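Local coordinates for amyloid-like protein 1 (PDB 3PMR) that probably acts in cell adhesion as a homologue of the amyloid precursor protein, binding heparin and dimerising through its helical E2 domain, at the interface of chains A and B. Coordinates in Å, arbitrary orientation; residue numbers count along the deposited sequence, not the author numbering. Chains: chain A/B, Amyloid-like protein 1.

Contact 1: the interface of chains A and B. Residues chain A 144, 148, 151, 166, 169-170, 173; chain B 42, 45-46, 49, 52.
Helices 126-157 and 166-187 of chain A pack against helix 26-56 of chain B in the E2 dimer, whose mode of dimerisation is conserved between APP and APLP1. The aromatic contact is a stack of A:His170 on B:Trp52. With CG anti to the backbone N (chi1 -176°), the imidazole lies almost parallel to the indole, its CD2 above the centre of the ring system, and its centroid is 3.8 Å from that of the six-membered ring. A flat, polarisable indole suits a histidine whether or not it is protonated, and a charge on the imidazole would probably strengthen the stack.

Apolar packing follows along the helix. B:Met49, flexible enough to fill an irregular groove, bends at chi2 (-69°) so that CG meets A:Leu173 CD1 at 3.6 Å, while SD lies 3.7 Å from A:His170 CA. Its methyl CE pushes on between A:Val169 and A:Tyr151, ending 3.8 Å from A:Val169 CG1. The branched B:Ile45 sets CG2 against the edge of the A:Tyr151 ring, 3.5 Å from CD2. A:Leu148 spreads its two methyls, CD1 toward B:Asn46 CB and CD2 toward B:Ile45 CG2.

The amides of A:Gln144 and B:Asn46 stand nearly perpendicular and are bridged by a water that lies 3.0 Å from A:Gln144 NE2 and 2.8 Å from B:Asn46 OD1.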
loop_
_atom_site.group_PDB
_atom_site.type_symbol
_atom_site.label_atom_id
_atom_site.label_comp_id
_atom_site.label_asym_id
_atom_site.label_seq_id
_atom_site.Cartn_x
_atom_site.Cartn_y
_atom_site.Cartn_z
ATOM N N GLN A 144 14.459 7.721 -13.321
ATOM C CA GLN A 144 13.366 8.012 -14.237
ATOM C C GLN A 144 12.096 7.252 -13.820
ATOM O O GLN A 144 11.010 7.824 -13.791
ATOM C CB GLN A 144 13.740 7.624 -15.665
ATOM C CG GLN A 144 12.588 7.780 -16.634
ATOM C CD GLN A 144 12.885 7.180 -17.987
ATOM O OE1 GLN A 144 13.358 6.047 -18.081
ATOM N NE2 GLN A 144 12.597 7.927 -19.046
ATOM N N LEU A 148 8.373 8.688 -12.682
ATOM C CA LEU A 148 7.146 8.244 -13.342
ATOM C C LEU A 148 6.190 7.570 -12.353
ATOM O O LEU A 148 4.993 7.861 -12.339
ATOM C CB LEU A 148 7.472 7.260 -14.471
ATOM C CG LEU A 148 8.263 7.765 -15.676
ATOM C CD1 LEU A 148 8.649 6.591 -16.558
ATOM C CD2 LEU A 148 7.432 8.760 -16.452
ATOM N N TYR A 151 4.408 9.927 -9.910
ATOM C CA TYR A 151 3.306 10.599 -10.593
ATOM C C TYR A 151 2.120 9.650 -10.778
ATOM O O TYR A 151 0.971 10.018 -10.517
ATOM C CB TYR A 151 3.786 11.119 -11.952
ATOM C CG TYR A 151 2.734 11.830 -12.782
ATOM C CD1 TYR A 151 1.855 12.756 -12.206
ATOM C CD2 TYR A 151 2.650 11.611 -14.157
ATOM C CE1 TYR A 151 0.916 13.442 -12.990
ATOM C CE2 TYR A 151 1.724 12.289 -14.944
ATOM C CZ TYR A 151 0.865 13.195 -14.361
ATOM O OH TYR A 151 -0.056 13.827 -15.153
ATOM N N ARG A 166 2.408 17.816 -12.953
ATOM C CA ARG A 166 2.704 17.736 -14.380
ATOM C C ARG A 166 4.006 18.399 -14.833
ATOM O O ARG A 166 4.852 17.754 -15.448
ATOM C CB ARG A 166 1.531 18.304 -15.187
ATOM C CG ARG A 166 0.233 17.528 -14.999
ATOM C CD ARG A 166 -0.904 18.148 -15.795
ATOM N NE ARG A 166 -2.192 17.580 -15.415
ATOM C CZ ARG A 166 -3.366 18.116 -15.729
ATOM N NH1 ARG A 166 -3.408 19.238 -16.441
ATOM N NH2 ARG A 166 -4.491 17.554 -15.305
ATOM N N VAL A 169 7.281 16.827 -13.196
ATOM C CA VAL A 169 7.680 15.542 -13.764
ATOM C C VAL A 169 8.298 15.774 -15.151
ATOM O O VAL A 169 9.309 15.169 -15.504
ATOM C CB VAL A 169 6.469 14.581 -13.902
ATOM C CG1 VAL A 169 6.896 13.298 -14.583
ATOM C CG2 VAL A 169 5.881 14.279 -12.527
ATOM N N HIS A 170 7.661 16.657 -15.921
ATOM C CA HIS A 170 8.085 17.018 -17.276
ATOM C C HIS A 170 9.535 17.525 -17.231
ATOM O O HIS A 170 10.398 17.090 -18.001
ATOM C CB HIS A 170 7.139 18.104 -17.826
ATOM C CG HIS A 170 7.417 18.482 -19.244
ATOM N ND1 HIS A 170 7.637 17.545 -20.228
ATOM C CD2 HIS A 170 7.546 19.690 -19.841
ATOM C CE1 HIS A 170 7.898 18.158 -21.368
ATOM N NE2 HIS A 170 7.850 19.461 -21.160
ATOM N N LEU A 173 12.148 14.753 -15.884
ATOM C CA LEU A 173 12.416 13.767 -16.922
ATOM C C LEU A 173 13.412 14.331 -17.949
ATOM O O LEU A 173 14.291 13.614 -18.409
ATOM C CB LEU A 173 11.110 13.326 -17.590
ATOM C CG LEU A 173 10.213 12.460 -16.684
ATOM C CD1 LEU A 173 8.876 12.166 -17.371
ATOM C CD2 LEU A 173 10.945 11.151 -16.374
ATOM N N MET B 42 2.956 3.823 -16.335
ATOM C CA MET B 42 4.250 4.495 -16.317
ATOM C C MET B 42 4.753 4.682 -17.757
ATOM O O MET B 42 5.258 5.746 -18.099
ATOM C CB MET B 42 5.255 3.687 -15.479
ATOM C CG MET B 42 5.075 3.891 -13.974
ATOM S SD MET B 42 6.047 2.737 -12.991
ATOM C CE MET B 42 7.712 3.191 -13.524
ATOM N N ILE B 45 2.681 7.465 -19.536
ATOM C CA ILE B 45 3.072 8.780 -19.051
ATOM C C ILE B 45 4.391 9.174 -19.703
ATOM O O ILE B 45 4.576 10.305 -20.135
ATOM C CB ILE B 45 3.289 8.784 -17.524
ATOM C CG1 ILE B 45 1.972 8.476 -16.807
ATOM C CG2 ILE B 45 3.854 10.127 -17.090
ATOM C CD1 ILE B 45 2.110 8.275 -15.307
ATOM N N ASN B 46 5.319 8.231 -19.755
ATOM C CA ASN B 46 6.598 8.532 -20.338
ATOM C C ASN B 46 6.447 8.920 -21.816
ATOM O O ASN B 46 7.023 9.895 -22.255
ATOM C CB ASN B 46 7.543 7.347 -20.175
ATOM C CG ASN B 46 8.983 7.734 -20.424
ATOM O OD1 ASN B 46 9.510 8.654 -19.791
ATOM N ND2 ASN B 46 9.620 7.052 -21.359
ATOM N N MET B 49 5.061 12.373 -22.027
ATOM C CA MET B 49 6.038 13.376 -21.604
ATOM C C MET B 49 7.080 13.613 -22.692
ATOM O O MET B 49 7.536 14.735 -22.890
ATOM C CB MET B 49 6.728 12.940 -20.300
ATOM C CG MET B 49 5.828 13.027 -19.045
ATOM S SD MET B 49 5.424 14.722 -18.525
ATOM C CE MET B 49 4.272 14.419 -17.157
ATOM N N TRP B 52 5.489 15.647 -25.408
ATOM C CA TRP B 52 5.388 17.006 -24.898
ATOM C C TRP B 52 6.731 17.742 -25.021
ATOM O O TRP B 52 6.772 18.895 -25.444
ATOM C CB TRP B 52 4.940 16.963 -23.439
ATOM C CG TRP B 52 4.559 18.280 -22.869
ATOM C CD1 TRP B 52 4.436 19.467 -23.535
ATOM C CD2 TRP B 52 4.251 18.550 -21.501
ATOM N NE1 TRP B 52 4.072 20.465 -22.659
ATOM C CE2 TRP B 52 3.951 19.927 -21.403
ATOM C CE3 TRP B 52 4.193 17.757 -20.340
ATOM C CZ2 TRP B 52 3.609 20.534 -20.189
ATOM C CZ3 TRP B 52 3.851 18.362 -19.134
ATOM C CH2 TRP B 52 3.561 19.739 -19.070
HETATM O O HOH W 1 11.628 10.444 -20.281
#

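Contact 2: the interface of chains A and B. Residues chain A 151, 162-163, 166-167; chain B 52, 75, 78-79, 82.
A:Arg166 leaves its helix with CG anti to the carbonyl carbon (chi1 -62°) and runs extended from CG to NE, while B:Glu82, also extended beyond CG, comes obliquely to meet it. In this E2-domain dimer the pair forms a salt bridge between the start of helix 166-187 and helix 64-119 of the partner. The arginine grips the carboxylate side-on: NE gives a bond of 2.8 Å to B:Glu82 OE2, and NH2 one of 2.9 Å to B:Glu82 OE1, nearly straight at 174°. Both oxygens lie close to the guanidinium plane but are approached from above the carboxylate plane, since the two groups are turned 38° apart. OE2 takes a second donor on its anti lone pair, the phenol of A:Tyr151, whose OH is 2.5 Å from B:Glu82 OE2; two donors on one oxygen would probably favour the ionised acid.

B:Gln75, bent at chi2, accepts through OE1 from A:Arg166 NH1 at 2.8 Å. Arginine suits this place because its coplanar N-H groups serve both partners at once. Water links NH1 to the poorly ordered B:Gln79. An alanine here would remove the guanidinium, and with it the salt bridge and the donor to B:Gln75, which would probably weaken the hold between the chains.

The aliphatic part of A:Arg166 also meets B:Leu78 tip to tip, with CD 3.8 Å from B:Leu78 CD1. The poorly ordered A:Phe167 crosses B:Trp52 at about a right angle.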
loop_
_atom_site.group_PDB
_atom_site.type_symbol
_atom_site.label_atom_id
_atom_site.label_comp_id
_atom_site.label_asym_id
_atom_site.label_seq_id
_atom_site.Cartn_x
_atom_site.Cartn_y
_atom_site.Cartn_z
ATOM N N TYR A 151 4.408 9.927 -9.910
ATOM C CA TYR A 151 3.306 10.599 -10.593
ATOM C C TYR A 151 2.120 9.650 -10.778
ATOM O O TYR A 151 0.971 10.018 -10.517
ATOM C CB TYR A 151 3.786 11.119 -11.952
ATOM C CG TYR A 151 2.734 11.830 -12.782
ATOM C CD1 TYR A 151 1.855 12.756 -12.206
ATOM C CD2 TYR A 151 2.650 11.611 -14.157
ATOM C CE1 TYR A 151 0.916 13.442 -12.990
ATOM C CE2 TYR A 151 1.724 12.289 -14.944
ATOM C CZ TYR A 151 0.865 13.195 -14.361
ATOM O OH TYR A 151 -0.056 13.827 -15.153
ATOM N N ALA A 162 -2.576 15.464 -8.580
ATOM C CA ALA A 162 -1.737 15.036 -9.689
ATOM C C ALA A 162 -1.473 16.189 -10.654
ATOM O O ALA A 162 -0.349 16.362 -11.131
ATOM C CB ALA A 162 -2.391 13.868 -10.424
ATOM N N GLN A 163 -2.502 16.987 -10.928
ATOM C CA GLN A 163 -2.385 18.120 -11.843
ATOM C C GLN A 163 -1.255 19.095 -11.508
ATOM O O GLN A 163 -0.669 19.714 -12.401
ATOM C CB GLN A 163 -3.714 18.881 -11.913
ATOM C CG GLN A 163 -3.597 20.273 -12.527
ATOM C CD GLN A 163 -4.909 20.773 -13.113
ATOM O OE1 GLN A 163 -5.989 20.458 -12.609
ATOM N NE2 GLN A 163 -4.818 21.570 -14.174
ATOM N N ARG A 166 2.408 17.816 -12.953
ATOM C CA ARG A 166 2.704 17.736 -14.380
ATOM C C ARG A 166 4.006 18.399 -14.833
ATOM O O ARG A 166 4.852 17.754 -15.448
ATOM C CB ARG A 166 1.531 18.304 -15.187
ATOM C CG ARG A 166 0.233 17.528 -14.999
ATOM C CD ARG A 166 -0.904 18.148 -15.795
ATOM N NE ARG A 166 -2.192 17.580 -15.415
ATOM C CZ ARG A 166 -3.366 18.116 -15.729
ATOM N NH1 ARG A 166 -3.408 19.238 -16.441
ATOM N NH2 ARG A 166 -4.491 17.554 -15.305
ATOM N N PHE A 167 4.152 19.681 -14.526
ATOM C CA PHE A 167 5.331 20.438 -14.916
ATOM C C PHE A 167 6.617 19.940 -14.279
ATOM O O PHE A 167 7.651 19.883 -14.937
ATOM C CB PHE A 167 5.121 21.926 -14.612
ATOM C CG PHE A 167 4.315 22.642 -15.659
ATOM C CD1 PHE A 167 4.822 22.810 -16.947
ATOM C CD2 PHE A 167 3.034 23.115 -15.377
ATOM C CE1 PHE A 167 4.061 23.435 -17.939
ATOM C CE2 PHE A 167 2.266 23.741 -16.364
ATOM C CZ PHE A 167 2.781 23.901 -17.647
ATOM N N TRP B 52 5.489 15.647 -25.408
ATOM C CA TRP B 52 5.388 17.006 -24.898
ATOM C C TRP B 52 6.731 17.742 -25.021
ATOM O O TRP B 52 6.772 18.895 -25.444
ATOM C CB TRP B 52 4.940 16.963 -23.439
ATOM C CG TRP B 52 4.559 18.280 -22.869
ATOM C CD1 TRP B 52 4.436 19.467 -23.535
ATOM C CD2 TRP B 52 4.251 18.550 -21.501
ATOM N NE1 TRP B 52 4.072 20.465 -22.659
ATOM C CE2 TRP B 52 3.951 19.927 -21.403
ATOM C CE3 TRP B 52 4.193 17.757 -20.340
ATOM C CZ2 TRP B 52 3.609 20.534 -20.189
ATOM C CZ3 TRP B 52 3.851 18.362 -19.134
ATOM C CH2 TRP B 52 3.561 19.739 -19.070
ATOM N N GLN B 75 -1.776 19.368 -21.563
ATOM C CA GLN B 75 -2.401 19.431 -20.240
ATOM C C GLN B 75 -3.659 18.594 -20.286
ATOM O O GLN B 75 -4.000 17.885 -19.340
ATOM C CB GLN B 75 -2.799 20.862 -19.875
ATOM C CG GLN B 75 -1.618 21.795 -19.583
ATOM C CD GLN B 75 -0.759 21.306 -18.412
ATOM O OE1 GLN B 75 -1.291 20.796 -17.429
ATOM N NE2 GLN B 75 0.570 21.480 -18.506
ATOM N N LEU B 78 -2.923 14.836 -20.371
ATOM C CA LEU B 78 -2.527 14.371 -19.047
ATOM C C LEU B 78 -3.732 14.342 -18.101
ATOM O O LEU B 78 -3.774 13.551 -17.166
ATOM C CB LEU B 78 -1.429 15.261 -18.470
ATOM C CG LEU B 78 -0.037 15.110 -19.106
ATOM C CD1 LEU B 78 0.886 16.202 -18.558
ATOM C CD2 LEU B 78 0.527 13.725 -18.826
ATOM N N GLN B 79 -4.704 15.210 -18.349
ATOM C CA GLN B 79 -5.918 15.256 -17.537
ATOM C C GLN B 79 -6.667 13.945 -17.772
ATOM O O GLN B 79 -7.099 13.280 -16.836
ATOM C CB GLN B 79 -6.805 16.424 -17.976
ATOM C CG GLN B 79 -8.176 16.434 -17.325
ATOM C CD GLN B 79 -8.227 17.336 -16.122
ATOM O OE1 GLN B 79 -8.293 18.558 -16.256
ATOM N NE2 GLN B 79 -8.180 16.745 -14.935
ATOM N N GLU B 82 -4.773 11.022 -16.203
ATOM C CA GLU B 82 -4.900 11.011 -14.755
ATOM C C GLU B 82 -6.255 10.421 -14.351
ATOM O O GLU B 82 -6.344 9.673 -13.379
ATOM C CB GLU B 82 -4.749 12.432 -14.192
ATOM C CG GLU B 82 -3.293 12.934 -14.130
ATOM C CD GLU B 82 -3.191 14.454 -14.062
ATOM O OE1 GLU B 82 -4.215 15.111 -13.778
ATOM O OE2 GLU B 82 -2.085 14.992 -14.285
HETATM O O HOH W 2 -6.028 20.472 -16.890
#

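Contact 3: the interface of chains A and B. Residues chain A 152, 155-156; chain B 38, 41-42, 45, 82, 85-86, 89.
The guanidinium of B:Arg89 has one face capped by the methyl of A:Ala156, CB lying over its centre and 3.8 Å from B:Arg89 CZ. The arginine reaches this position by bending at chi2 and chi3, which folds its tip back over the small residue. The amide of A:Gln152 is turned 53° from that guanidinium and 43° from the carboxylate of B:Glu38, whose CG lies 3.8 Å from A:Gln152 NE2.

A:Gln152 sets CG anti to the backbone N and bends at chi2 (-87°), and its chain crosses B:Glu38 and B:Arg41 at about a right angle: CB meets B:Ile45 CD1 at 3.9 Å and CG approaches B:Arg41 CB. Glutamine suits this seam because it joins an aliphatic stem to a polar tip. An alanine here would lack the atoms beyond CB that pack on B:Glu38 and B:Arg41, and would probably loosen the seam.

The small A:Ala155 and A:Ala156 let the helices come close, with B:Val85 CG1 3.7 Å from A:Ala156 CA. Water links the backbone carbonyls, 2.7 Å from A:Ala156 O and 2.8 Å from B:Ser86 O.

In this dimer interface, the C-terminal end of helix 126-157 in chain A thus lies in the groove between helices 26-56 and 64-119 of chain B.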
loop_
_atom_site.group_PDB
_atom_site.type_symbol
_atom_site.label_atom_id
_atom_site.label_comp_id
_atom_site.label_asym_id
_atom_site.label_seq_id
_atom_site.Cartn_x
_atom_site.Cartn_y
_atom_site.Cartn_z
ATOM N N GLN A 152 2.413 8.436 -11.241
ATOM C CA GLN A 152 1.393 7.423 -11.462
ATOM C C GLN A 152 0.625 7.126 -10.174
ATOM O O GLN A 152 -0.599 6.951 -10.196
ATOM C CB GLN A 152 2.033 6.135 -11.993
ATOM C CG GLN A 152 1.112 4.903 -11.951
ATOM C CD GLN A 152 1.156 4.160 -10.606
ATOM O OE1 GLN A 152 0.227 3.412 -10.260
ATOM N NE2 GLN A 152 2.233 4.357 -9.851
ATOM N N ALA A 155 -1.668 10.053 -9.087
ATOM C CA ALA A 155 -2.829 10.066 -9.965
ATOM C C ALA A 155 -3.816 8.949 -9.583
ATOM O O ALA A 155 -5.032 9.138 -9.614
ATOM C CB ALA A 155 -2.389 9.891 -11.418
ATOM N N ALA A 156 -3.279 7.787 -9.222
ATOM C CA ALA A 156 -4.096 6.630 -8.864
ATOM C C ALA A 156 -4.882 6.794 -7.576
ATOM O O ALA A 156 -6.042 6.397 -7.505
ATOM C CB ALA A 156 -3.226 5.381 -8.758
ATOM N N GLU B 38 0.512 -0.541 -13.017
ATOM C CA GLU B 38 1.472 0.483 -12.615
ATOM C C GLU B 38 2.454 0.691 -13.765
ATOM O O GLU B 38 2.725 1.818 -14.185
ATOM C CB GLU B 38 2.240 0.017 -11.369
ATOM C CG GLU B 38 3.369 0.949 -10.933
ATOM C CD GLU B 38 4.142 0.416 -9.731
ATOM O OE1 GLU B 38 3.530 0.272 -8.652
ATOM O OE2 GLU B 38 5.354 0.139 -9.864
ATOM N N ARG B 41 0.843 2.135 -17.064
ATOM C CA ARG B 41 0.617 3.564 -16.967
ATOM C C ARG B 41 1.919 4.365 -16.963
ATOM O O ARG B 41 1.979 5.461 -17.521
ATOM C CB ARG B 41 -0.225 3.870 -15.726
ATOM C CG ARG B 41 -1.618 3.221 -15.772
ATOM C CD ARG B 41 -2.378 3.604 -17.050
ATOM N NE ARG B 41 -3.766 3.150 -17.018
ATOM C CZ ARG B 41 -4.728 3.628 -17.801
ATOM N NH1 ARG B 41 -4.456 4.579 -18.688
ATOM N NH2 ARG B 41 -5.968 3.166 -17.686
ATOM N N MET B 42 2.956 3.823 -16.335
ATOM C CA MET B 42 4.250 4.495 -16.317
ATOM C C MET B 42 4.753 4.682 -17.757
ATOM O O MET B 42 5.258 5.746 -18.099
ATOM C CB MET B 42 5.255 3.687 -15.479
ATOM C CG MET B 42 5.075 3.891 -13.974
ATOM S SD MET B 42 6.047 2.737 -12.991
ATOM C CE MET B 42 7.712 3.191 -13.524
ATOM N N ILE B 45 2.681 7.465 -19.536
ATOM C CA ILE B 45 3.072 8.780 -19.051
ATOM C C ILE B 45 4.391 9.174 -19.703
ATOM O O ILE B 45 4.576 10.305 -20.135
ATOM C CB ILE B 45 3.289 8.784 -17.524
ATOM C CG1 ILE B 45 1.972 8.476 -16.807
ATOM C CG2 ILE B 45 3.854 10.127 -17.090
ATOM C CD1 ILE B 45 2.110 8.275 -15.307
ATOM N N GLU B 82 -4.773 11.022 -16.203
ATOM C CA GLU B 82 -4.900 11.011 -14.755
ATOM C C GLU B 82 -6.255 10.421 -14.351
ATOM O O GLU B 82 -6.344 9.673 -13.379
ATOM C CB GLU B 82 -4.749 12.432 -14.192
ATOM C CG GLU B 82 -3.293 12.934 -14.130
ATOM C CD GLU B 82 -3.191 14.454 -14.062
ATOM O OE1 GLU B 82 -4.215 15.111 -13.778
ATOM O OE2 GLU B 82 -2.085 14.992 -14.285
ATOM N N VAL B 85 -6.219 6.595 -14.873
ATOM C CA VAL B 85 -5.391 5.911 -13.870
ATOM C C VAL B 85 -6.188 5.774 -12.566
ATOM O O VAL B 85 -6.251 4.710 -11.956
ATOM C CB VAL B 85 -4.082 6.703 -13.574
ATOM C CG1 VAL B 85 -3.325 6.045 -12.418
ATOM C CG2 VAL B 85 -3.199 6.757 -14.834
ATOM N N SER B 86 -6.778 6.884 -12.157
ATOM C CA SER B 86 -7.583 6.978 -10.947
ATOM C C SER B 86 -8.832 6.068 -11.011
ATOM O O SER B 86 -9.127 5.343 -10.073
ATOM C CB SER B 86 -7.984 8.447 -10.776
ATOM O OG SER B 86 -8.843 8.632 -9.678
ATOM N N ARG B 89 -7.691 2.411 -10.689
ATOM C CA ARG B 89 -7.295 1.968 -9.351
ATOM C C ARG B 89 -8.527 1.749 -8.488
ATOM O O ARG B 89 -8.586 0.827 -7.689
ATOM C CB ARG B 89 -6.412 3.015 -8.674
ATOM C CG ARG B 89 -6.068 2.695 -7.204
ATOM C CD ARG B 89 -5.333 1.357 -7.076
ATOM N NE ARG B 89 -4.055 1.344 -7.790
ATOM C CZ ARG B 89 -2.912 1.847 -7.320
ATOM N NH1 ARG B 89 -2.867 2.413 -6.116
ATOM N NH2 ARG B 89 -1.809 1.777 -8.054
HETATM O O HOH W 3 -8.561 5.473 -7.352
#

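Contact 4: the interface of chains A and B. Residues chain A 49, 52-53, 56, 71, 75; chain B 167, 170, 174.
From CB outward, B:His170 of helix 159-187 travels across the indole of A:Trp52. CB lies 3.7 Å from A:Trp52 CZ3 and also touches A:Met49 SD. CG, anti to the backbone N (chi1 172°), stands over the CE3-CZ3 side of the six-membered ring. ND1 lies above A:Trp52 CE3 and CD2, while the ring carbon CD2 of the histidine faces CZ2 and CE2. At the far end, CE1 sits over the five-membered ring, near CG and CD2, and NE2 is 3.7 Å from A:Trp52 CE2. The planes differ by 3°, with the centroid of the imidazole 3.8 Å from that of the six-membered ring, so histidine and tryptophan suit each other as flat, matching surfaces across the E2 dimer.

The opposite face of the imidazole carries the amide of B:Gln174 from its own helix, so the ring is held between this amide and the indole. In the imidazole plane, the poorly ordered A:Asp56 approaches tip to tip, a neighbour that might favour the protonated histidine.

Farther along, B:Phe167 sets its ring beside A:Asn71, with the amide turned 19° from it; this is loose packing, CE1 being 4.2 Å from A:Asn71 ND2. A:Asn71 OD1 accepts a bond of 3.1 Å from A:Gln75 NE2, tying together two turns of helix 64-119.

Water joins the imidazole to the backbone of the partner chain, lying 2.9 Å from B:His170 ND1 and 3.0 Å from A:Met49 O.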
loop_
_atom_site.group_PDB
_atom_site.type_symbol
_atom_site.label_atom_id
_atom_site.label_comp_id
_atom_site.label_asym_id
_atom_site.label_seq_id
_atom_site.Cartn_x
_atom_site.Cartn_y
_atom_site.Cartn_z
ATOM N N MET A 49 -12.810 0.706 21.689
ATOM C CA MET A 49 -14.106 0.164 21.274
ATOM C C MET A 49 -14.705 -0.743 22.363
ATOM O O MET A 49 -15.900 -0.699 22.621
ATOM C CB MET A 49 -13.970 -0.602 19.943
ATOM C CG MET A 49 -13.710 0.267 18.707
ATOM S SD MET A 49 -15.021 1.437 18.332
ATOM C CE MET A 49 -14.253 2.395 16.948
ATOM N N TRP A 52 -16.016 1.335 25.238
ATOM C CA TRP A 52 -17.237 1.982 24.786
ATOM C C TRP A 52 -18.384 0.987 24.841
ATOM O O TRP A 52 -19.494 1.314 25.260
ATOM C CB TRP A 52 -17.051 2.463 23.354
ATOM C CG TRP A 52 -18.131 3.340 22.816
ATOM C CD1 TRP A 52 -19.292 3.702 23.436
ATOM C CD2 TRP A 52 -18.155 3.951 21.520
ATOM N NE1 TRP A 52 -20.038 4.500 22.600
ATOM C CE2 TRP A 52 -19.363 4.670 21.419
ATOM C CE3 TRP A 52 -17.264 3.967 20.432
ATOM C CZ2 TRP A 52 -19.718 5.387 20.265
ATOM C CZ3 TRP A 52 -17.617 4.682 19.283
ATOM C CH2 TRP A 52 -18.833 5.386 19.213
ATOM N N ALA A 53 -18.109 -0.232 24.400
ATOM C CA ALA A 53 -19.116 -1.281 24.405
ATOM C C ALA A 53 -19.465 -1.597 25.850
ATOM O O ALA A 53 -20.631 -1.691 26.215
ATOM C CB ALA A 53 -18.580 -2.518 23.705
ATOM N N ASP A 56 -21.447 0.991 27.608
ATOM C CA ASP A 56 -22.814 0.995 27.109
ATOM C C ASP A 56 -23.674 0.101 28.008
ATOM O O ASP A 56 -24.704 0.531 28.537
ATOM C CB ASP A 56 -22.842 0.479 25.662
ATOM C CG ASP A 56 -22.924 1.606 24.643
ATOM O OD1 ASP A 56 -22.560 2.755 24.982
ATOM O OD2 ASP A 56 -23.354 1.343 23.501
ATOM N N ASN A 71 -21.421 8.949 24.899
ATOM C CA ASN A 71 -21.156 8.795 23.481
ATOM C C ASN A 71 -20.155 9.872 23.041
ATOM O O ASN A 71 -19.175 9.574 22.354
ATOM C CB ASN A 71 -22.453 8.973 22.682
ATOM C CG ASN A 71 -22.335 8.471 21.265
ATOM O OD1 ASN A 71 -21.485 8.926 20.503
ATOM N ND2 ASN A 71 -23.186 7.513 20.903
ATOM N N GLN A 75 -16.338 9.402 21.424
ATOM C CA GLN A 75 -16.108 9.923 20.097
ATOM C C GLN A 75 -14.993 10.929 20.164
ATOM O O GLN A 75 -14.279 11.129 19.186
ATOM C CB GLN A 75 -17.377 10.571 19.541
ATOM C CG GLN A 75 -18.461 9.535 19.323
ATOM C CD GLN A 75 -18.981 9.499 17.902
ATOM O OE1 GLN A 75 -18.301 9.938 16.968
ATOM N NE2 GLN A 75 -20.187 8.951 17.724
ATOM N N PHE B 167 -18.938 5.358 14.163
ATOM C CA PHE B 167 -20.071 4.655 14.763
ATOM C C PHE B 167 -20.365 3.324 14.079
ATOM O O PHE B 167 -20.793 2.363 14.724
ATOM C CB PHE B 167 -21.324 5.539 14.725
ATOM C CG PHE B 167 -22.437 5.036 15.600
ATOM C CD1 PHE B 167 -22.369 5.199 16.979
ATOM C CD2 PHE B 167 -23.538 4.382 15.055
ATOM C CE1 PHE B 167 -23.371 4.706 17.810
ATOM C CE2 PHE B 167 -24.544 3.887 15.879
ATOM C CZ PHE B 167 -24.462 4.053 17.259
ATOM N N HIS B 170 -17.919 0.796 15.420
ATOM C CA HIS B 170 -18.416 0.435 16.746
ATOM C C HIS B 170 -19.591 -0.546 16.626
ATOM O O HIS B 170 -19.637 -1.551 17.326
ATOM C CB HIS B 170 -18.870 1.704 17.461
ATOM C CG HIS B 170 -19.577 1.468 18.762
ATOM N ND1 HIS B 170 -19.019 0.753 19.803
ATOM C CD2 HIS B 170 -20.769 1.923 19.216
ATOM C CE1 HIS B 170 -19.835 0.782 20.842
ATOM N NE2 HIS B 170 -20.903 1.486 20.512
ATOM N N GLN B 174 -19.947 -4.602 17.651
ATOM C CA GLN B 174 -20.984 -5.116 18.559
ATOM C C GLN B 174 -21.711 -6.307 17.914
ATOM O O GLN B 174 -22.203 -7.188 18.615
ATOM C CB GLN B 174 -22.022 -4.042 18.894
ATOM C CG GLN B 174 -21.488 -2.822 19.628
ATOM C CD GLN B 174 -22.599 -1.830 19.969
ATOM O OE1 GLN B 174 -23.464 -1.541 19.141
ATOM N NE2 GLN B 174 -22.575 -1.308 21.188
HETATM O O HOH W 4 -17.530 -1.670 20.279
#

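Contacts 1, 2 and 3 form one continuous surface, their C-alpha centres about 8 to 11 Å apart. A:Tyr151, A:Arg166 and B:Trp52 belong to both contact 1 and contact 2, B:Met42 and B:Ile45 join contact 1 to contact 3, and B:Glu82 joins contact 2 to contact 3. Contact 4 lies about 47 Å from contact 1 and 38 Å from contact 3, with the roles of the chains exchanged: it is the symmetry twin of the histidine-tryptophan region of contacts 1 and 2. The two-fold dimer is thus fastened at two distant ends, which suits a long, antiparallel assembly.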